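Local coordinates for member of DUF4221 family (Bacteroides vulgatus, PDB 3S9J), which is of unknown function but folds as a six-bladed beta-propeller and binds sodium ions in the crystal, at residues 18-23 / 55-60; 26-31 / 42-47; 51-56 / 65-70; 91-96 / 104-109. All blocks are in the same frame, centred on the assembly; numbering follows the deposited sequence.

Interaction 1. Residues 18-23 / 55-60; sequences FPLDEQ and VIFDIE. With NA (sodium ion), chain C.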
# COMPACT_ATOMS: atom_id res chain seq x y z
N PHE A 18 16.08 -1.15 -13.80
CA PHE A 18 16.63 -2.42 -13.40
C PHE A 18 16.37 -3.49 -14.47
O PHE A 18 15.22 -3.95 -14.65
CB PHE A 18 16.04 -2.90 -12.07
CG PHE A 18 16.19 -1.93 -10.93
CD1 PHE A 18 17.34 -1.91 -10.15
CD2 PHE A 18 15.14 -1.09 -10.58
CE1 PHE A 18 17.47 -1.02 -9.08
CE2 PHE A 18 15.25 -0.20 -9.53
CZ PHE A 18 16.40 -0.16 -8.76
N PRO A 19 17.42 -3.95 -15.15
CA PRO A 19 17.24 -5.01 -16.12
C PRO A 19 16.91 -6.32 -15.44
O PRO A 19 17.48 -6.66 -14.41
CB PRO A 19 18.60 -5.08 -16.84
CG PRO A 19 19.23 -3.78 -16.58
CD PRO A 19 18.81 -3.43 -15.19
N LEU A 20 15.95 -7.03 -16.01
CA LEU A 20 15.43 -8.28 -15.46
C LEU A 20 15.63 -9.42 -16.45
O LEU A 20 15.97 -9.21 -17.60
CB LEU A 20 13.93 -8.12 -15.14
CG LEU A 20 13.46 -6.89 -14.34
CD1 LEU A 20 11.92 -6.88 -14.20
CD2 LEU A 20 14.13 -6.82 -12.92
N ASP A 21 15.39 -10.63 -15.99
CA ASP A 21 15.25 -11.76 -16.88
C ASP A 21 14.07 -12.61 -16.38
O ASP A 21 13.24 -12.12 -15.61
CB ASP A 21 16.54 -12.57 -16.99
CG ASP A 21 16.93 -13.30 -15.70
OD1 ASP A 21 16.19 -13.29 -14.69
OD2 ASP A 21 18.02 -13.89 -15.69
N GLU A 22 13.99 -13.85 -16.83
CA GLU A 22 12.84 -14.72 -16.48
C GLU A 22 12.73 -15.02 -14.98
O GLU A 22 11.68 -15.46 -14.52
CB GLU A 22 12.93 -16.05 -17.25
CG GLU A 22 13.98 -17.01 -16.82
CD GLU A 22 15.38 -16.71 -17.37
OE1 GLU A 22 15.56 -15.73 -18.15
OE2 GLU A 22 16.28 -17.50 -16.99
N GLN A 23 13.82 -14.84 -14.22
CA GLN A 23 13.78 -15.10 -12.79
C GLN A 23 13.12 -14.01 -11.94
O GLN A 23 12.88 -14.23 -10.75
CB GLN A 23 15.21 -15.33 -12.23
CG GLN A 23 15.83 -16.66 -12.65
CD GLN A 23 16.94 -17.04 -11.66
OE1 GLN A 23 18.02 -16.45 -11.68
NE2 GLN A 23 16.63 -17.96 -10.72
N VAL A 55 13.49 -10.40 -4.16
CA VAL A 55 14.65 -9.78 -4.76
C VAL A 55 14.90 -8.45 -4.07
O VAL A 55 13.98 -7.68 -3.81
CB VAL A 55 14.42 -9.57 -6.26
CG1 VAL A 55 15.51 -8.70 -6.92
CG2 VAL A 55 14.28 -10.93 -6.95
N ILE A 56 16.18 -8.18 -3.80
CA ILE A 56 16.57 -6.91 -3.26
C ILE A 56 17.31 -6.15 -4.35
O ILE A 56 18.30 -6.66 -4.88
CB ILE A 56 17.51 -7.07 -2.03
CG1 ILE A 56 16.87 -7.96 -0.96
CG2 ILE A 56 17.94 -5.67 -1.49
CD1 ILE A 56 15.52 -7.47 -0.41
N PHE A 57 16.82 -4.97 -4.72
CA PHE A 57 17.46 -4.14 -5.72
C PHE A 57 18.33 -3.07 -5.08
O PHE A 57 17.91 -2.42 -4.14
CB PHE A 57 16.45 -3.43 -6.61
CG PHE A 57 15.70 -4.34 -7.56
CD1 PHE A 57 16.30 -4.84 -8.71
CD2 PHE A 57 14.39 -4.66 -7.32
CE1 PHE A 57 15.60 -5.67 -9.57
CE2 PHE A 57 13.68 -5.45 -8.19
CZ PHE A 57 14.26 -5.95 -9.33
N ASP A 58 19.50 -2.87 -5.66
CA ASP A 58 20.48 -1.82 -5.29
C ASP A 58 20.18 -0.54 -6.07
O ASP A 58 20.35 -0.51 -7.29
CB ASP A 58 21.85 -2.36 -5.60
CG ASP A 58 22.99 -1.40 -5.23
OD1 ASP A 58 22.75 -0.18 -5.08
OD2 ASP A 58 24.12 -1.92 -5.17
N ILE A 59 19.68 0.48 -5.38
CA ILE A 59 19.21 1.69 -6.04
C ILE A 59 20.36 2.47 -6.68
O ILE A 59 20.29 2.84 -7.87
CB ILE A 59 18.36 2.55 -5.09
CG1 ILE A 59 17.00 1.87 -4.83
CG2 ILE A 59 18.15 3.95 -5.70
CD1 ILE A 59 16.26 2.40 -3.61
N GLU A 60 21.43 2.70 -5.92
CA GLU A 60 22.59 3.46 -6.41
C GLU A 60 23.17 2.81 -7.66
O GLU A 60 23.52 3.50 -8.59
CB GLU A 60 23.67 3.52 -5.30
CG GLU A 60 24.97 4.24 -5.69
CD GLU A 60 26.17 3.95 -4.74
OE1 GLU A 60 26.06 3.16 -3.75
OE2 GLU A 60 27.25 4.51 -5.01
NA NA C . 11.18 -11.00 -15.93
O HOH W 1 9.78 -13.17 -15.23
O HOH W 2 9.19 -9.70 -16.29
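Phe18 and Phe57 face each other from strands of different sheets, their CA atoms 7.9 Å apart, and no hydrogen bond joins the two backbones, so side chains carry the contact. The rings meet obliquely, with planes at 40° and centroids 4.5 Å apart. With CG anti to the carbonyl carbon (chi1 -56°), the Phe18 ring has its CD1 against Phe57 CD1 at 3.4 Å, the nearest approach of the two side chains. CB of Phe57 also lies over the Phe18 ring in a CH-pi contact, 4.0 Å from its centroid. Asp58 O lies at the edge of that ring, in its plane, 3.4 Å from Phe18 CE1. Leu20 extends the apolar patch: its CD2 touches Phe57 CZ at 3.7 Å near the ring plane, while CG1 of Val55 covers the centre of one face of the Phe57 ring. Just beyond, Asp21 O binds a sodium ion at 2.4 Å, a site that Thr24, Asn353 and two waters complete, and Asp21 OD1 accepts from Gln23 N in an Asx turn. The contact thus joins two propeller sheets: Phe18 also packs on Leu355 and Phe357 of strand 354-364, and Phe57 meets Phe44 of strand 39-46 edge-to-face.

Interaction 2. Residues 26-31 / 42-47; sequences YLSKSM and LHFENT. With FMT (formic acid), chain K.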
# COMPACT_ATOMS: atom_id res chain seq x y z
N TYR A 26 8.30 -8.30 -13.49
CA TYR A 26 8.43 -6.83 -13.32
C TYR A 26 7.45 -6.24 -12.31
O TYR A 26 7.63 -5.12 -11.85
CB TYR A 26 8.29 -6.06 -14.65
CG TYR A 26 6.88 -6.05 -15.20
CD1 TYR A 26 5.96 -5.06 -14.86
CD2 TYR A 26 6.45 -7.07 -16.02
CE1 TYR A 26 4.65 -5.08 -15.33
CE2 TYR A 26 5.14 -7.08 -16.52
CZ TYR A 26 4.27 -6.07 -16.17
OH TYR A 26 2.99 -6.13 -16.65
N LEU A 27 6.41 -6.98 -11.98
CA LEU A 27 5.37 -6.54 -11.04
C LEU A 27 5.57 -7.19 -9.68
O LEU A 27 5.70 -8.42 -9.60
CB LEU A 27 3.99 -6.94 -11.53
CG LEU A 27 2.83 -6.62 -10.57
CD1 LEU A 27 2.71 -5.12 -10.42
CD2 LEU A 27 1.53 -7.21 -11.10
N SER A 28 5.55 -6.36 -8.64
CA SER A 28 5.44 -6.80 -7.27
C SER A 28 4.33 -6.05 -6.58
O SER A 28 4.19 -4.85 -6.79
CB SER A 28 6.72 -6.51 -6.50
OG SER A 28 6.54 -6.91 -5.11
N LYS A 29 3.56 -6.76 -5.75
CA LYS A 29 2.53 -6.13 -4.91
C LYS A 29 3.01 -5.82 -3.50
O LYS A 29 2.24 -5.32 -2.69
CB LYS A 29 1.27 -7.00 -4.84
CG LYS A 29 0.58 -7.14 -6.21
CD LYS A 29 -0.76 -7.86 -6.07
CE LYS A 29 -1.53 -7.93 -7.37
NZ LYS A 29 -2.77 -8.81 -7.18
N SER A 30 4.28 -6.09 -3.22
CA SER A 30 4.85 -5.84 -1.90
C SER A 30 6.32 -5.42 -2.06
O SER A 30 7.26 -6.23 -1.90
CB SER A 30 4.70 -7.07 -1.04
OG SER A 30 5.07 -6.80 0.33
N MSE A 31 6.49 -4.15 -2.42
CA MSE A 31 7.82 -3.59 -2.66
C MSE A 31 7.98 -2.35 -1.79
O MSE A 31 7.13 -1.48 -1.78
CB MSE A 31 8.08 -3.22 -4.14
CG MSE A 31 6.99 -2.63 -4.87
SE MSE A 31 7.90 -1.69 -6.41
CE MSE A 31 7.71 0.09 -5.54
N LEU A 42 15.62 -1.51 -2.58
CA LEU A 42 14.22 -1.84 -2.73
C LEU A 42 14.02 -3.33 -2.44
O LEU A 42 14.58 -4.20 -3.11
CB LEU A 42 13.70 -1.44 -4.14
CG LEU A 42 12.21 -1.52 -4.41
CD1 LEU A 42 11.44 -0.59 -3.48
CD2 LEU A 42 11.85 -1.23 -5.91
N HIS A 43 13.21 -3.61 -1.43
CA HIS A 43 12.72 -4.94 -1.12
C HIS A 43 11.60 -5.23 -2.14
O HIS A 43 10.62 -4.50 -2.17
CB HIS A 43 12.15 -4.95 0.27
CG HIS A 43 11.41 -6.20 0.65
ND1 HIS A 43 11.91 -7.10 1.57
CD2 HIS A 43 10.19 -6.67 0.28
CE1 HIS A 43 11.05 -8.10 1.72
NE2 HIS A 43 9.98 -7.85 0.97
N PHE A 44 11.73 -6.26 -2.94
CA PHE A 44 10.78 -6.51 -4.01
C PHE A 44 10.32 -7.96 -3.92
O PHE A 44 11.04 -8.86 -4.31
CB PHE A 44 11.48 -6.22 -5.33
CG PHE A 44 10.62 -6.34 -6.59
CD1 PHE A 44 10.47 -7.57 -7.24
CD2 PHE A 44 10.06 -5.21 -7.16
CE1 PHE A 44 9.74 -7.66 -8.44
CE2 PHE A 44 9.34 -5.31 -8.37
CZ PHE A 44 9.20 -6.54 -9.00
N GLU A 45 9.12 -8.16 -3.37
CA GLU A 45 8.58 -9.50 -3.26
C GLU A 45 8.31 -10.02 -4.65
O GLU A 45 7.59 -9.40 -5.40
CB GLU A 45 7.31 -9.54 -2.45
CG GLU A 45 6.81 -10.96 -2.24
CD GLU A 45 5.55 -10.98 -1.41
OE1 GLU A 45 5.59 -10.44 -0.29
OE2 GLU A 45 4.53 -11.53 -1.87
N ASN A 46 8.88 -11.15 -5.00
CA ASN A 46 8.80 -11.67 -6.39
C ASN A 46 8.03 -12.98 -6.34
O ASN A 46 8.59 -14.07 -6.51
CB ASN A 46 10.25 -11.86 -6.88
CG ASN A 46 10.35 -12.36 -8.30
OD1 ASN A 46 9.61 -11.90 -9.19
ND2 ASN A 46 11.29 -13.29 -8.53
N THR A 47 6.72 -12.84 -6.11
CA THR A 47 5.84 -14.01 -5.92
C THR A 47 4.75 -14.07 -6.99
O THR A 47 3.83 -14.90 -6.90
CB THR A 47 5.19 -13.99 -4.52
OG1 THR A 47 4.59 -12.72 -4.31
CG2 THR A 47 6.26 -14.29 -3.44
C FMT K . 1.35 -3.08 -16.74
O1 FMT K . 0.40 -2.30 -17.03
O2 FMT K . 1.21 -4.20 -16.23
O HOH W 3 6.89 -10.97 -8.99
O HOH W 4 3.74 -9.60 -5.44
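Ser28 sits over the Phe44 ring, its CB 3.4 Å from the centroid and only 12° off the ring normal, a close CH-pi contact at the tight heart of this interface. The Phe44 ring reaches it with CG anti to the backbone N (chi1 -177°), and Tyr26 O lies near the ring's edge. The same serine is gripped through its hydroxyl: OG donates to Glu45 O at 2.7 Å, in the carbonyl plane and on a lone pair, and accepts from Ser30 N in an ST turn. Glu45 N in turn donates to Ser30 O at 3.1 Å, coming from above the carbonyl plane. Beside this bond Met31, a selenomethionine, pairs with Phe44 as an antiparallel non-hydrogen-bonded pair, and its CA lies 3.0 Å from His43 O in a CA-H...O contact. Its SE touches Leu42 CD2 at 4.0 Å and approaches the Phe44 ring obliquely, a Met-aromatic contact. Glu45 OE1 and His43 NE2 both bond to Ser84 OG, and the backbone N of Ser84 donates to Ser30 OG, while Glu45 OE2 accepts from Thr47 OG1 and Gly83 N. Packing is looser toward Tyr26 and Thr47, where water mediates: one molecule donates to both Leu27 O and Asn46 OD1, and Tyr26 OH donates to a formic acid molecule at 2.7 Å. The loop preceding strand 31-36 is thereby laid against strand 39-46, with strand 53-58 beyond it in the same sheet and Phe332 and Phe357 of the adjoining sheet covering Met31 and Leu42.

Interaction 3. Residues 51-56 / 65-70; sequences LYDIVI and AKRIPL. With NA (sodium ion), chain D.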
# COMPACT_ATOMS: atom_id res chain seq x y z
N LEU A 51 6.89 -17.45 -9.96
CA LEU A 51 8.05 -17.06 -9.18
C LEU A 51 7.72 -17.08 -7.70
O LEU A 51 6.58 -16.89 -7.30
CB LEU A 51 8.51 -15.66 -9.56
CG LEU A 51 8.90 -15.58 -11.04
CD1 LEU A 51 9.08 -14.20 -11.43
CD2 LEU A 51 10.16 -16.42 -11.32
N TYR A 52 8.73 -17.33 -6.88
CA TYR A 52 8.51 -17.37 -5.42
C TYR A 52 9.79 -17.12 -4.63
O TYR A 52 10.41 -18.04 -4.09
CB TYR A 52 7.90 -18.72 -5.06
CG TYR A 52 7.11 -18.76 -3.77
CD1 TYR A 52 5.89 -18.12 -3.67
CD2 TYR A 52 7.57 -19.47 -2.66
CE1 TYR A 52 5.12 -18.20 -2.51
CE2 TYR A 52 6.80 -19.53 -1.48
CZ TYR A 52 5.57 -18.92 -1.43
OH TYR A 52 4.79 -19.05 -0.30
N ASP A 53 10.18 -15.86 -4.57
CA ASP A 53 11.31 -15.40 -3.79
C ASP A 53 11.21 -13.90 -3.54
O ASP A 53 10.21 -13.27 -3.88
CB ASP A 53 12.65 -15.82 -4.42
CG ASP A 53 12.91 -15.23 -5.82
OD1 ASP A 53 12.41 -14.13 -6.14
OD2 ASP A 53 13.64 -15.92 -6.60
N ILE A 54 12.21 -13.35 -2.88
CA ILE A 54 12.31 -11.93 -2.71
C ILE A 54 13.60 -11.46 -3.36
O ILE A 54 14.67 -12.04 -3.14
CB ILE A 54 12.30 -11.54 -1.21
CG1 ILE A 54 10.96 -11.91 -0.56
CG2 ILE A 54 12.58 -10.03 -1.00
CD1 ILE A 54 11.05 -11.98 0.98
N VAL A 55 13.49 -10.40 -4.16
CA VAL A 55 14.65 -9.78 -4.76
C VAL A 55 14.90 -8.45 -4.07
O VAL A 55 13.98 -7.68 -3.81
CB VAL A 55 14.42 -9.57 -6.26
CG1 VAL A 55 15.51 -8.70 -6.92
CG2 VAL A 55 14.28 -10.93 -6.95
N ILE A 56 16.18 -8.18 -3.80
CA ILE A 56 16.57 -6.91 -3.26
C ILE A 56 17.31 -6.15 -4.35
O ILE A 56 18.30 -6.66 -4.88
CB ILE A 56 17.51 -7.07 -2.03
CG1 ILE A 56 16.87 -7.96 -0.96
CG2 ILE A 56 17.94 -5.67 -1.49
CD1 ILE A 56 15.52 -7.47 -0.41
N ALA A 65 20.82 -6.68 -6.02
CA ALA A 65 21.79 -6.87 -4.89
C ALA A 65 21.82 -8.30 -4.38
O ALA A 65 22.90 -8.82 -4.08
CB ALA A 65 21.43 -5.95 -3.70
N LYS A 66 20.66 -8.89 -4.16
CA LYS A 66 20.58 -10.26 -3.71
C LYS A 66 19.20 -10.84 -3.93
O LYS A 66 18.25 -10.10 -4.20
CB LYS A 66 21.00 -10.44 -2.27
CG LYS A 66 20.14 -9.92 -1.22
CD LYS A 66 20.80 -10.17 0.17
CE LYS A 66 19.98 -9.61 1.29
NZ LYS A 66 20.78 -9.36 2.56
N ARG A 67 19.13 -12.15 -3.79
CA ARG A 67 17.91 -12.91 -3.94
C ARG A 67 17.74 -13.73 -2.69
O ARG A 67 18.66 -14.48 -2.29
CB ARG A 67 18.01 -13.82 -5.17
CG ARG A 67 16.78 -14.63 -5.49
CD ARG A 67 16.95 -15.34 -6.82
NE ARG A 67 17.10 -14.39 -7.93
CZ ARG A 67 16.12 -13.80 -8.60
NH1 ARG A 67 14.84 -14.05 -8.34
NH2 ARG A 67 16.42 -12.96 -9.59
N ILE A 68 16.61 -13.55 -2.04
CA ILE A 68 16.28 -14.28 -0.82
C ILE A 68 15.34 -15.41 -1.19
O ILE A 68 14.22 -15.17 -1.67
CB ILE A 68 15.65 -13.36 0.20
CG1 ILE A 68 16.57 -12.18 0.51
CG2 ILE A 68 15.24 -14.15 1.50
CD1 ILE A 68 15.96 -11.13 1.46
N PRO A 69 15.78 -16.66 -1.02
CA PRO A 69 14.92 -17.76 -1.44
C PRO A 69 13.73 -17.93 -0.50
O PRO A 69 13.83 -17.62 0.70
CB PRO A 69 15.85 -18.99 -1.38
CG PRO A 69 16.91 -18.61 -0.50
CD PRO A 69 17.06 -17.13 -0.50
N LEU A 70 12.62 -18.40 -1.06
CA LEU A 70 11.43 -18.77 -0.30
C LEU A 70 11.08 -20.19 -0.70
O LEU A 70 10.94 -20.48 -1.88
CB LEU A 70 10.25 -17.83 -0.60
CG LEU A 70 10.36 -16.36 -0.22
CD1 LEU A 70 9.11 -15.58 -0.72
CD2 LEU A 70 10.61 -16.20 1.31
NA NA D . 11.15 -20.28 -4.14
O HOH W 5 13.38 -19.60 -3.84
O HOH W 6 11.34 -20.21 -6.52
O HOH W 7 9.39 -22.02 -4.54
O HOH W 8 12.50 -22.41 -4.26
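Arg67 NH1 donates to Asp53 OD2 at 2.8 Å in a salt bridge that spans two adjacent strands. The Arg67 chain, with CG anti to the backbone N, bends at chi3 (-63°) on its way to Asp53. The carboxylate oxygen lies in the guanidinium plane and is met on the syn side, 26° out of the carboxylate plane. Asp53 OD1 accepts from Asn46 ND2, so both carboxylate oxygens have partners, while Arg67 NH2 donates to Thr24 OG1 and NH1 makes a weak bond to Gln23 O. CG2 of Val55 lies over one face of the guanidinium, 3.5 Å from NH1. An alanine in place of Arg67 would probably leave Asp53 OD2 without its charged mate and uncover Val55 CG2.

The backbones form the outer antiparallel hairpin of a four-stranded propeller blade, strands 53-58 and 63-69, their local axes 166° apart. Ile54 and Ile68 exchange both bonds of a hydrogen-bonded pair, the shorter being Ile68 N to Ile54 O at 2.7 Å. Next along, Ile56 N donates to Lys66 O, and Ile56 O receives Ala65 N at 2.8 Å with a weaker bond from Lys66 N, a classic beta bulge. Ile56 CG1 meets Ile68 CD1 at 4.1 Å beside the Lys66 chain, whose NZ goes to Ser90 OG. At the open end of the hairpin, Tyr52 O and Leu70 O, 3.3 Å apart, both bind a sodium ion, Leu70 O at 2.3 Å, and four waters complete its shell. One of these waters also accepts from Leu70 N, and Tyr52 OH bonds to Leu78 O and Val81 N.

Interaction 4. Residues 91-96 / 104-109; sequences QYILVA and SSINSQ. With FMT (formic acid), chain I.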
# COMPACT_ATOMS: atom_id res chain seq x y z
N GLN A 91 17.71 -8.32 7.07
CA GLN A 91 18.18 -9.35 8.01
C GLN A 91 17.07 -9.99 8.81
O GLN A 91 17.23 -11.09 9.37
CB GLN A 91 19.21 -8.75 8.97
CG GLN A 91 20.46 -8.20 8.27
CD GLN A 91 21.12 -9.21 7.35
OE1 GLN A 91 21.36 -10.36 7.72
NE2 GLN A 91 21.40 -8.79 6.12
N TYR A 92 15.93 -9.30 8.87
CA TYR A 92 14.75 -9.77 9.59
C TYR A 92 13.55 -9.22 8.87
O TYR A 92 13.29 -8.01 8.86
CB TYR A 92 14.79 -9.23 11.03
CG TYR A 92 13.62 -9.71 11.92
CD1 TYR A 92 13.64 -10.95 12.52
CD2 TYR A 92 12.53 -8.88 12.14
CE1 TYR A 92 12.59 -11.38 13.37
CE2 TYR A 92 11.47 -9.30 12.96
CZ TYR A 92 11.51 -10.54 13.56
OH TYR A 92 10.48 -10.92 14.39
N ILE A 93 12.88 -10.15 8.20
CA ILE A 93 11.77 -9.85 7.29
C ILE A 93 10.52 -10.54 7.83
O ILE A 93 10.58 -11.70 8.23
CB ILE A 93 12.09 -10.35 5.86
CG1 ILE A 93 13.17 -9.47 5.20
CG2 ILE A 93 10.78 -10.38 4.95
CD1 ILE A 93 13.89 -10.16 3.99
N LEU A 94 9.41 -9.82 7.81
CA LEU A 94 8.13 -10.39 8.20
C LEU A 94 7.31 -10.68 6.92
O LEU A 94 7.28 -9.86 6.01
CB LEU A 94 7.39 -9.43 9.13
CG LEU A 94 7.94 -9.41 10.57
CD1 LEU A 94 7.35 -8.24 11.37
CD2 LEU A 94 7.65 -10.76 11.23
N VAL A 95 6.68 -11.85 6.89
CA VAL A 95 5.89 -12.22 5.73
C VAL A 95 4.49 -12.62 6.16
O VAL A 95 4.29 -13.22 7.21
CB VAL A 95 6.52 -13.34 4.83
CG1 VAL A 95 7.98 -12.97 4.40
CG2 VAL A 95 6.47 -14.70 5.53
N ALA A 96 3.53 -12.23 5.34
CA ALA A 96 2.10 -12.49 5.57
C ALA A 96 1.68 -13.69 4.73
O ALA A 96 1.98 -13.76 3.53
CB ALA A 96 1.24 -11.28 5.21
N SER A 104 5.01 -14.93 9.47
CA SER A 104 6.30 -15.59 9.71
C SER A 104 7.45 -14.58 9.65
O SER A 104 7.40 -13.61 8.89
CB SER A 104 6.58 -16.70 8.71
OG SER A 104 5.58 -17.71 8.67
N SER A 105 8.48 -14.79 10.47
CA SER A 105 9.71 -14.04 10.36
C SER A 105 10.76 -14.92 9.71
O SER A 105 10.82 -16.13 9.95
CB SER A 105 10.19 -13.51 11.70
OG SER A 105 10.30 -14.59 12.62
N ILE A 106 11.53 -14.31 8.81
CA ILE A 106 12.60 -15.01 8.11
C ILE A 106 13.88 -14.20 8.15
O ILE A 106 13.85 -12.99 8.38
CB ILE A 106 12.23 -15.36 6.64
CG1 ILE A 106 12.04 -14.11 5.78
CG2 ILE A 106 10.97 -16.19 6.58
CD1 ILE A 106 11.85 -14.43 4.29
N ASN A 107 15.01 -14.88 7.95
CA ASN A 107 16.28 -14.16 7.76
C ASN A 107 16.63 -13.96 6.27
O ASN A 107 15.83 -14.29 5.39
CB ASN A 107 17.42 -14.84 8.54
CG ASN A 107 17.76 -16.21 8.02
OD1 ASN A 107 17.46 -16.55 6.88
ND2 ASN A 107 18.42 -17.03 8.87
N SER A 108 17.82 -13.40 6.00
CA SER A 108 18.22 -13.05 4.64
C SER A 108 18.48 -14.28 3.77
O SER A 108 18.64 -14.16 2.57
CB SER A 108 19.48 -12.16 4.66
OG SER A 108 20.56 -12.81 5.31
N GLN A 109 18.55 -15.45 4.40
CA GLN A 109 18.73 -16.71 3.69
C GLN A 109 17.39 -17.41 3.48
O GLN A 109 17.33 -18.56 3.00
CB GLN A 109 19.73 -17.59 4.46
CG GLN A 109 21.15 -17.00 4.53
CD GLN A 109 21.32 -15.90 5.58
OE1 GLN A 109 20.94 -16.06 6.76
NE2 GLN A 109 21.89 -14.77 5.17
C FMT I . 18.40 -15.83 12.29
O1 FMT I . 18.45 -14.60 12.38
O2 FMT I . 19.06 -16.46 11.46
O HOH W 9 19.54 -12.38 8.29
O HOH W 10 22.82 -12.35 6.71
O HOH W 11 10.35 -13.43 15.08
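Ile93 and Ile106 exchange two backbone hydrogen bonds, the shorter from Ile106 N to Ile93 O at 2.8 Å, and Val95 and Ser104 form a second such pair. Between them Leu94 and Ser105 make the non-hydrogen-bonded pair, with Ser105 CA 3.3 Å from Ile93 O in a CA-H...O contact. Beyond Ile93 direct N-H...O bonds give way to CA-H...O contacts and a water, although the chains stay close: the water donates to both Gln91 O and Gln91 OE1 and accepts from Ser108 N, while Gln91 NE2 donates to Glu36 OE2. Asn107 closes the turn, its OD1 accepting from Gln109 N at 2.9 Å in an Asx turn, with CG set between the backbone N and the carbonyl carbon (chi1 66°). That oxygen also takes Glu111 N, and ND2 donates to a formic acid molecule. A leucine in place of Asn107 would probably leave the N-H groups of Gln109 and Glu111 without this acceptor and the turn less firmly held.

Packing follows on both faces of the hairpin. Ile93 CB rests on Ile106 CG1 at 3.8 Å. On the other face Tyr92 lays CE1 3.6 Å from Ser105 CB, and a water sits between Tyr92 OH and Ser105 OG. The chemistry is divided: direct backbone bonds and aliphatic packing hold the strands, whereas water and an asparagine side chain organise the end where the regular backbone pairing stops.

In the fold
Interactions 1, 2 and 3 converge on one four-stranded antiparallel blade, strands 31-36, 39-46, 53-58 and 63-69, with centres 9 to 10 Å apart. Interaction 2 is nested in the loop that interaction 1 closes, and interaction 3 shares Val55 and Ile56 with interaction 1. Strand 53-58, used by both, is bonded to strand 39-46 of interaction 2 through Val55 O and Phe44 N. Interaction 4 follows later, on the next blade; its centre is about 11 Å from that of interaction 3, and Ile68 CD1 packs on Ile93 CD1 between them. The set therefore runs from the sheet holding the chain ends, across one blade, to its successor, as expected for a propeller.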